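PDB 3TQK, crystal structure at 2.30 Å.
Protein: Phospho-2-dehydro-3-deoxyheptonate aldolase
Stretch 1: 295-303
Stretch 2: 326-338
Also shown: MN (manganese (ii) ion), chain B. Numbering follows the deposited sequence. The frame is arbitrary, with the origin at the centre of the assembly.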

ATOM      1  N   GLY A 295       6.431 -24.625  -0.407  1.00 24.63           N
ATOM      2  CA  GLY A 295       4.997 -24.488  -0.673  1.00 24.24           C
ATOM      3  C   GLY A 295       4.652 -24.002  -2.070  1.00 24.70           C
ATOM      4  O   GLY A 295       5.500 -23.461  -2.785  1.00 24.32           O
ATOM      5  N   VAL A 296       3.398 -24.242  -2.457  1.00 25.00           N
ATOM      6  CA  VAL A 296       2.847 -23.729  -3.699  1.00 25.93           C
ATOM      7  C   VAL A 296       1.446 -23.169  -3.465  1.00 25.80           C
ATOM      8  O   VAL A 296       0.821 -23.441  -2.432  1.00 24.48           O
ATOM      9  CB  VAL A 296       2.812 -24.813  -4.794  1.00 27.58           C
ATOM     10  CG1 VAL A 296       4.222 -25.289  -5.107  1.00 28.09           C
ATOM     11  CG2 VAL A 296       1.919 -25.995  -4.377  1.00 27.47           C
HETATM   12  N   MSE A 297       0.980 -22.355  -4.409  1.00 26.87           N
HETATM   13  CA  MSE A 297      -0.417 -21.914  -4.442  1.00 27.47           C
HETATM   14  C   MSE A 297      -1.042 -22.402  -5.728  1.00 28.78           C
HETATM   15  O   MSE A 297      -0.415 -22.346  -6.778  1.00 29.72           O
HETATM   16  CB  MSE A 297      -0.532 -20.398  -4.405  1.00 27.25           C
HETATM   17  CG  MSE A 297       0.404 -19.708  -3.429  1.00 28.64           C
HETATM   18 SE   MSE A 297      -0.138 -17.852  -3.127  1.00 34.06          SE
HETATM   19  CE  MSE A 297      -1.925 -18.184  -2.384  1.00 30.46           C
ATOM     20  N   ILE A 298      -2.278 -22.881  -5.635  1.00 29.13           N
ATOM     21  CA  ILE A 298      -3.038 -23.329  -6.789  1.00 30.62           C
ATOM     22  C   ILE A 298      -4.399 -22.656  -6.743  1.00 31.03           C
ATOM     23  O   ILE A 298      -5.019 -22.590  -5.683  1.00 29.67           O
ATOM     24  CB  ILE A 298      -3.278 -24.837  -6.734  1.00 31.57           C
ATOM     25  CG1 ILE A 298      -1.957 -25.599  -6.754  1.00 31.29           C
ATOM     26  CG2 ILE A 298      -4.193 -25.280  -7.884  1.00 32.78           C
ATOM     27  CD1 ILE A 298      -2.120 -27.053  -6.385  1.00 31.45           C
ATOM     28  N   GLU A 299      -4.857 -22.146  -7.884  1.00 32.78           N
ATOM     29  CA  GLU A 299      -6.197 -21.567  -7.983  1.00 33.49           C
ATOM     30  C   GLU A 299      -7.128 -22.627  -8.555  1.00 34.93           C
ATOM     31  O   GLU A 299      -6.960 -23.072  -9.688  1.00 36.30           O
ATOM     32  CB  GLU A 299      -6.200 -20.263  -8.805  1.00 34.33           C
ATOM     33  CG  GLU A 299      -5.755 -19.038  -7.981  1.00 33.88           C
ATOM     34  CD  GLU A 299      -5.874 -17.701  -8.720  1.00 35.75           C
ATOM     35  OE1 GLU A 299      -5.484 -17.607  -9.909  1.00 37.13           O
ATOM     36  OE2 GLU A 299      -6.340 -16.727  -8.087  1.00 35.53           O
ATOM     37  N   SER A 300      -8.082 -23.052  -7.733  1.00 34.76           N
ATOM     38  CA  SER A 300      -8.872 -24.247  -7.993  1.00 36.51           C
ATOM     39  C   SER A 300     -10.334 -24.027  -7.611  1.00 37.29           C
ATOM     40  O   SER A 300     -10.627 -23.306  -6.659  1.00 36.08           O
ATOM     41  CB  SER A 300      -8.288 -25.408  -7.175  1.00 36.19           C
ATOM     42  OG  SER A 300      -9.179 -26.508  -7.083  1.00 35.62           O
ATOM     43  N   ASN A 301     -11.248 -24.662  -8.337  1.00 39.60           N
ATOM     44  CA  ASN A 301     -12.685 -24.559  -8.019  1.00 40.67           C
ATOM     45  C   ASN A 301     -13.418 -25.829  -8.457  1.00 42.88           C
ATOM     46  O   ASN A 301     -12.787 -26.794  -8.880  1.00 43.33           O
ATOM     47  CB  ASN A 301     -13.296 -23.304  -8.676  1.00 41.04           C
ATOM     48  CG  ASN A 301     -14.334 -22.595  -7.784  1.00 41.30           C
ATOM     49  OD1 ASN A 301     -15.117 -23.229  -7.062  1.00 41.20           O
ATOM     50  ND2 ASN A 301     -14.344 -21.265  -7.850  1.00 41.41           N
ATOM     51  N   LEU A 302     -14.743 -25.820  -8.347  1.00 44.36           N
ATOM     52  CA  LEU A 302     -15.568 -26.972  -8.701  1.00 46.95           C
ATOM     53  C   LEU A 302     -15.651 -27.153 -10.213  1.00 49.56           C
ATOM     54  O   LEU A 302     -15.458 -28.261 -10.720  1.00 51.26           O
ATOM     55  CB  LEU A 302     -16.974 -26.819  -8.114  1.00 47.44           C
ATOM     56  CG  LEU A 302     -17.044 -26.805  -6.585  1.00 45.52           C
ATOM     57  CD1 LEU A 302     -18.413 -26.325  -6.095  1.00 44.94           C
ATOM     58  CD2 LEU A 302     -16.717 -28.191  -6.029  1.00 45.17           C
ATOM     59  N   VAL A 303     -15.946 -26.065 -10.923  1.00 50.40           N
ATOM     60  CA  VAL A 303     -15.971 -26.058 -12.395  1.00 52.74           C
ATOM     61  C   VAL A 303     -14.779 -25.243 -12.895  1.00 51.83           C
ATOM     62  O   VAL A 303     -14.408 -24.236 -12.284  1.00 49.97           O
ATOM     63  CB  VAL A 303     -17.299 -25.469 -12.934  1.00 54.61           C
ATOM     64  CG1 VAL A 303     -17.308 -25.421 -14.473  1.00 56.75           C
ATOM     65  CG2 VAL A 303     -18.487 -26.265 -12.405  1.00 55.21           C
ATOM     66  N   ASP A 326     -10.304 -27.217 -12.334  1.00 48.10           N
ATOM     67  CA  ASP A 326     -11.354 -27.962 -11.627  1.00 48.51           C
ATOM     68  C   ASP A 326     -10.733 -28.874 -10.546  1.00 47.18           C
ATOM     69  O   ASP A 326      -9.507 -28.972 -10.440  1.00 45.71           O
ATOM     70  CB  ASP A 326     -12.303 -28.709 -12.596  1.00 51.39           C
ATOM     71  CG  ASP A 326     -11.600 -29.742 -13.473  1.00 53.26           C
ATOM     72  OD1 ASP A 326     -10.766 -30.517 -12.958  1.00 52.30           O
ATOM     73  OD2 ASP A 326     -11.918 -29.797 -14.683  1.00 55.79           O
ATOM     74  N   PHE A 327     -11.579 -29.502  -9.732  1.00 47.46           N
ATOM     75  CA  PHE A 327     -11.113 -30.320  -8.607  1.00 46.58           C
ATOM     76  C   PHE A 327     -10.396 -31.595  -9.051  1.00 47.87           C
ATOM     77  O   PHE A 327      -9.398 -31.995  -8.454  1.00 46.82           O
ATOM     78  CB  PHE A 327     -12.272 -30.694  -7.682  1.00 46.75           C
ATOM     79  CG  PHE A 327     -11.822 -31.205  -6.343  1.00 45.79           C
ATOM     80  CD1 PHE A 327     -11.417 -30.320  -5.357  1.00 43.82           C
ATOM     81  CD2 PHE A 327     -11.782 -32.565  -6.079  1.00 47.42           C
ATOM     82  CE1 PHE A 327     -10.994 -30.780  -4.123  1.00 43.04           C
ATOM     83  CE2 PHE A 327     -11.357 -33.033  -4.845  1.00 45.85           C
ATOM     84  CZ  PHE A 327     -10.963 -32.138  -3.871  1.00 43.91           C
ATOM     85  N   GLU A 328     -10.922 -32.233 -10.091  1.00 50.50           N
ATOM     86  CA  GLU A 328     -10.299 -33.416 -10.669  1.00 52.12           C
ATOM     87  C   GLU A 328      -8.831 -33.128 -10.957  1.00 50.75           C
ATOM     88  O   GLU A 328      -7.963 -33.895 -10.548  1.00 50.30           O
ATOM     89  CB  GLU A 328     -11.042 -33.818 -11.944  1.00 55.18           C
ATOM     90  CG  GLU A 328     -10.519 -35.052 -12.669  1.00 58.40           C
ATOM     91  CD  GLU A 328     -11.384 -35.408 -13.869  1.00 62.12           C
ATOM     92  OE1 GLU A 328     -12.294 -34.611 -14.192  1.00 63.74           O
ATOM     93  OE2 GLU A 328     -11.164 -36.472 -14.488  1.00 65.13           O
ATOM     94  N   GLU A 329      -8.560 -32.004 -11.622  1.00 49.90           N
ATOM     95  CA  GLU A 329      -7.192 -31.627 -11.961  1.00 49.06           C
ATOM     96  C   GLU A 329      -6.390 -31.298 -10.697  1.00 46.15           C
ATOM     97  O   GLU A 329      -5.196 -31.589 -10.624  1.00 45.26           O
ATOM     98  CB  GLU A 329      -7.166 -30.450 -12.951  1.00 49.69           C
ATOM     99  CG  GLU A 329      -5.815 -30.305 -13.688  1.00 51.36           C
ATOM    100  CD  GLU A 329      -5.792 -29.233 -14.790  1.00 53.61           C
ATOM    101  OE1 GLU A 329      -6.866 -28.822 -15.287  1.00 55.42           O
ATOM    102  OE2 GLU A 329      -4.676 -28.817 -15.176  1.00 53.52           O
ATOM    103  N   THR A 330      -7.056 -30.706  -9.708  1.00 44.23           N
ATOM    104  CA  THR A 330      -6.429 -30.412  -8.425  1.00 42.16           C
ATOM    105  C   THR A 330      -5.937 -31.673  -7.702  1.00 42.07           C
ATOM    106  O   THR A 330      -4.860 -31.656  -7.107  1.00 41.20           O
ATOM    107  CB  THR A 330      -7.374 -29.621  -7.487  1.00 40.74           C
ATOM    108  OG1 THR A 330      -7.877 -28.473  -8.179  1.00 41.63           O
ATOM    109  CG2 THR A 330      -6.639 -29.170  -6.236  1.00 38.06           C
ATOM    110  N   VAL A 331      -6.717 -32.753  -7.754  1.00 43.32           N
ATOM    111  CA  VAL A 331      -6.301 -34.026  -7.162  1.00 43.43           C
ATOM    112  C   VAL A 331      -5.029 -34.544  -7.844  1.00 44.20           C
ATOM    113  O   VAL A 331      -4.126 -35.039  -7.174  1.00 43.55           O
ATOM    114  CB  VAL A 331      -7.417 -35.099  -7.238  1.00 45.35           C
ATOM    115  CG1 VAL A 331      -6.871 -36.473  -6.881  1.00 45.42           C
ATOM    116  CG2 VAL A 331      -8.575 -34.730  -6.321  1.00 44.38           C
ATOM    117  N   LYS A 332      -4.945 -34.412  -9.164  1.00 45.68           N
ATOM    118  CA  LYS A 332      -3.738 -34.830  -9.883  1.00 46.83           C
ATOM    119  C   LYS A 332      -2.523 -34.040  -9.419  1.00 44.30           C
ATOM    120  O   LYS A 332      -1.423 -34.576  -9.309  1.00 44.04           O
ATOM    121  CB  LYS A 332      -3.887 -34.666 -11.403  1.00 49.04           C
ATOM    122  CG  LYS A 332      -4.297 -35.940 -12.124  1.00 54.21           C
ATOM    123  CD  LYS A 332      -5.817 -36.053 -12.303  1.00 57.30           C
ATOM    124  CE  LYS A 332      -6.277 -35.549 -13.681  1.00 60.01           C
ATOM    125  NZ  LYS A 332      -6.219 -36.623 -14.719  1.00 62.60           N
HETATM  126  N   MSE A 333      -2.736 -32.757  -9.178  1.00 42.29           N
HETATM  127  CA  MSE A 333      -1.668 -31.882  -8.748  1.00 40.47           C
HETATM  128  C   MSE A 333      -1.194 -32.268  -7.340  1.00 38.39           C
HETATM  129  O   MSE A 333      -0.000 -32.261  -7.074  1.00 37.20           O
HETATM  130  CB  MSE A 333      -2.125 -30.426  -8.828  1.00 39.41           C
HETATM  131  CG  MSE A 333      -2.360 -29.983 -10.266  1.00 42.34           C
HETATM  132 SE   MSE A 333      -3.255 -28.281 -10.461  1.00 44.65          SE
HETATM  133  CE  MSE A 333      -1.678 -27.131 -10.321  1.00 40.75           C
ATOM    134  N   LEU A 334      -2.123 -32.639  -6.463  1.00 37.74           N
ATOM    135  CA  LEU A 334      -1.756 -33.127  -5.134  1.00 36.70           C
ATOM    136  C   LEU A 334      -0.952 -34.430  -5.255  1.00 38.10           C
ATOM    137  O   LEU A 334       0.080 -34.590  -4.599  1.00 36.84           O
ATOM    138  CB  LEU A 334      -2.992 -33.315  -4.251  1.00 36.25           C
ATOM    139  CG  LEU A 334      -3.799 -32.056  -3.891  1.00 34.69           C
ATOM    140  CD1 LEU A 334      -5.121 -32.439  -3.245  1.00 33.98           C
ATOM    141  CD2 LEU A 334      -3.025 -31.108  -2.976  1.00 31.78           C
ATOM    142  N   GLU A 335      -1.404 -35.341  -6.117  1.00 40.55           N
ATOM    143  CA  GLU A 335      -0.660 -36.573  -6.389  1.00 42.33           C
ATOM    144  C   GLU A 335       0.777 -36.242  -6.792  1.00 41.89           C
ATOM    145  O   GLU A 335       1.725 -36.826  -6.267  1.00 41.63           O
ATOM    146  CB  GLU A 335      -1.337 -37.409  -7.490  1.00 45.04           C
ATOM    147  CG  GLU A 335      -2.651 -38.092  -7.075  1.00 47.37           C
ATOM    148  CD  GLU A 335      -3.425 -38.686  -8.261  1.00 52.00           C
ATOM    149  OE1 GLU A 335      -2.829 -38.870  -9.351  1.00 55.05           O
ATOM    150  OE2 GLU A 335      -4.637 -38.973  -8.108  1.00 54.12           O
HETATM  151  N   MSE A 336       0.931 -35.297  -7.717  1.00 41.85           N
HETATM  152  CA  MSE A 336       2.253 -34.899  -8.188  1.00 41.75           C
HETATM  153  C   MSE A 336       3.125 -34.362  -7.061  1.00 39.54           C
HETATM  154  O   MSE A 336       4.311 -34.676  -7.001  1.00 39.50           O
HETATM  155  CB  MSE A 336       2.143 -33.832  -9.271  1.00 42.20           C
HETATM  156  CG  MSE A 336       1.631 -34.344 -10.594  1.00 45.64           C
HETATM  157 SE   MSE A 336       1.030 -32.860 -11.696  1.00 46.89          SE
HETATM  158  CE  MSE A 336       2.774 -32.094 -12.133  1.00 44.26           C
ATOM    159  N   LEU A 337       2.539 -33.536  -6.195  1.00 37.51           N
ATOM    160  CA  LEU A 337       3.281 -32.937  -5.081  1.00 35.87           C
ATOM    161  C   LEU A 337       3.689 -33.976  -4.030  1.00 35.96           C
ATOM    162  O   LEU A 337       4.803 -33.922  -3.498  1.00 34.99           O
ATOM    163  CB  LEU A 337       2.479 -31.811  -4.428  1.00 33.97           C
ATOM    164  CG  LEU A 337       2.494 -30.504  -5.223  1.00 33.50           C
ATOM    165  CD1 LEU A 337       1.309 -29.651  -4.876  1.00 32.94           C
ATOM    166  CD2 LEU A 337       3.789 -29.736  -4.978  1.00 32.60           C
ATOM    167  N   ALA A 338       2.785 -34.914  -3.746  1.00 36.84           N
ATOM    168  CA  ALA A 338       3.040 -35.955  -2.769  1.00 37.21           C
ATOM    169  C   ALA A 338       4.148 -36.880  -3.264  1.00 38.87           C
ATOM    170  O   ALA A 338       4.966 -37.337  -2.470  1.00 38.59           O
ATOM    171  CB  ALA A 338       1.760 -36.742  -2.467  1.00 37.73           C
TER
HETATM  172 MN    MN B1001      -6.509 -14.745  -8.495  1.00 38.04          MN

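The contact begins where the helix of stretch 2 begins. Asp 326 sits at the N-cap, and its carboxylate is spent on its own helix: OD1 accepts from Glu 329 N at 3.0 Å, satisfying an amide that the first turn would otherwise leave without a partner. With chi1 near +60° (p), the carboxylate end leads away from stretch 1, while CA and CB make the approach. Asp 326 CA lies 3.3 Å from Asn 301 O in a CA-H...O contact, and Asp 326 CB lies 3.7 Å from Leu 302 O. A short aspartate suits this place, capping the helix while the other stretch packs against its CA and CB.

Phe 327 brings its backbone rather than its ring. Its N is 3.1 Å from Asn 301 O, but the angle is too poor for a hydrogen bond; the ring, with chi1 t, leads away. Across from it, the CA-to-CB bond of Asn 301 points away as well, and its OD1 accepts from Leu 302 N at 2.9 Å, a local bond between neighbours. Glu 328 and Glu 329 point sideways and make no contact, as befits polar residues flanking the packed face.

One turn into the helix, Thr 330 provides the polar centre of the interface. Its OG1 is 2.6 Å from Ser 300 OG, a short hydrogen bond between two buried hydroxyls. Thr 330 OG1 also bonds to Asp 326 O at 2.8 Å, the same carbonyl that takes the helical bond from Thr 330 N at 3.1 Å. Ser 300 OG has a further partner elsewhere in the structure, so neither hydroxyl is buried without company. Both side chains are small and point toward the opposing stretch, which lets the oxygens meet.

Val 331 and Lys 332 are out of reach, and the contact resumes at Met 333, a selenomethionine. Its CA-to-CB bond points toward stretch 1, and the long side chain places CE 3.9 Å from Ile 298 CG1. Ile 298 has the largest area covered by the helix of any residue in stretch 1.

A further turn on, Leu 337 repeats the arrangement: its CD1 packs 3.7 Å from Val 296 CG2, across a 9.3 Å separation between Leu 337 CA and Val 296 CA. All four residues are buried, and their apolar side chains suit places with no polar partner across the contact; Met 333 and Leu 337 are long enough to span from helix to strand.

The rule is one of matched periods. Thr 330, Met 333 and Leu 337 recur every three or four residues along the helix, while Ser 300, Ile 298 and Val 296 alternate along the opposing segment. Between them, Glu 299 points away, and its OE2 binds the manganese ion at 2.0 Å.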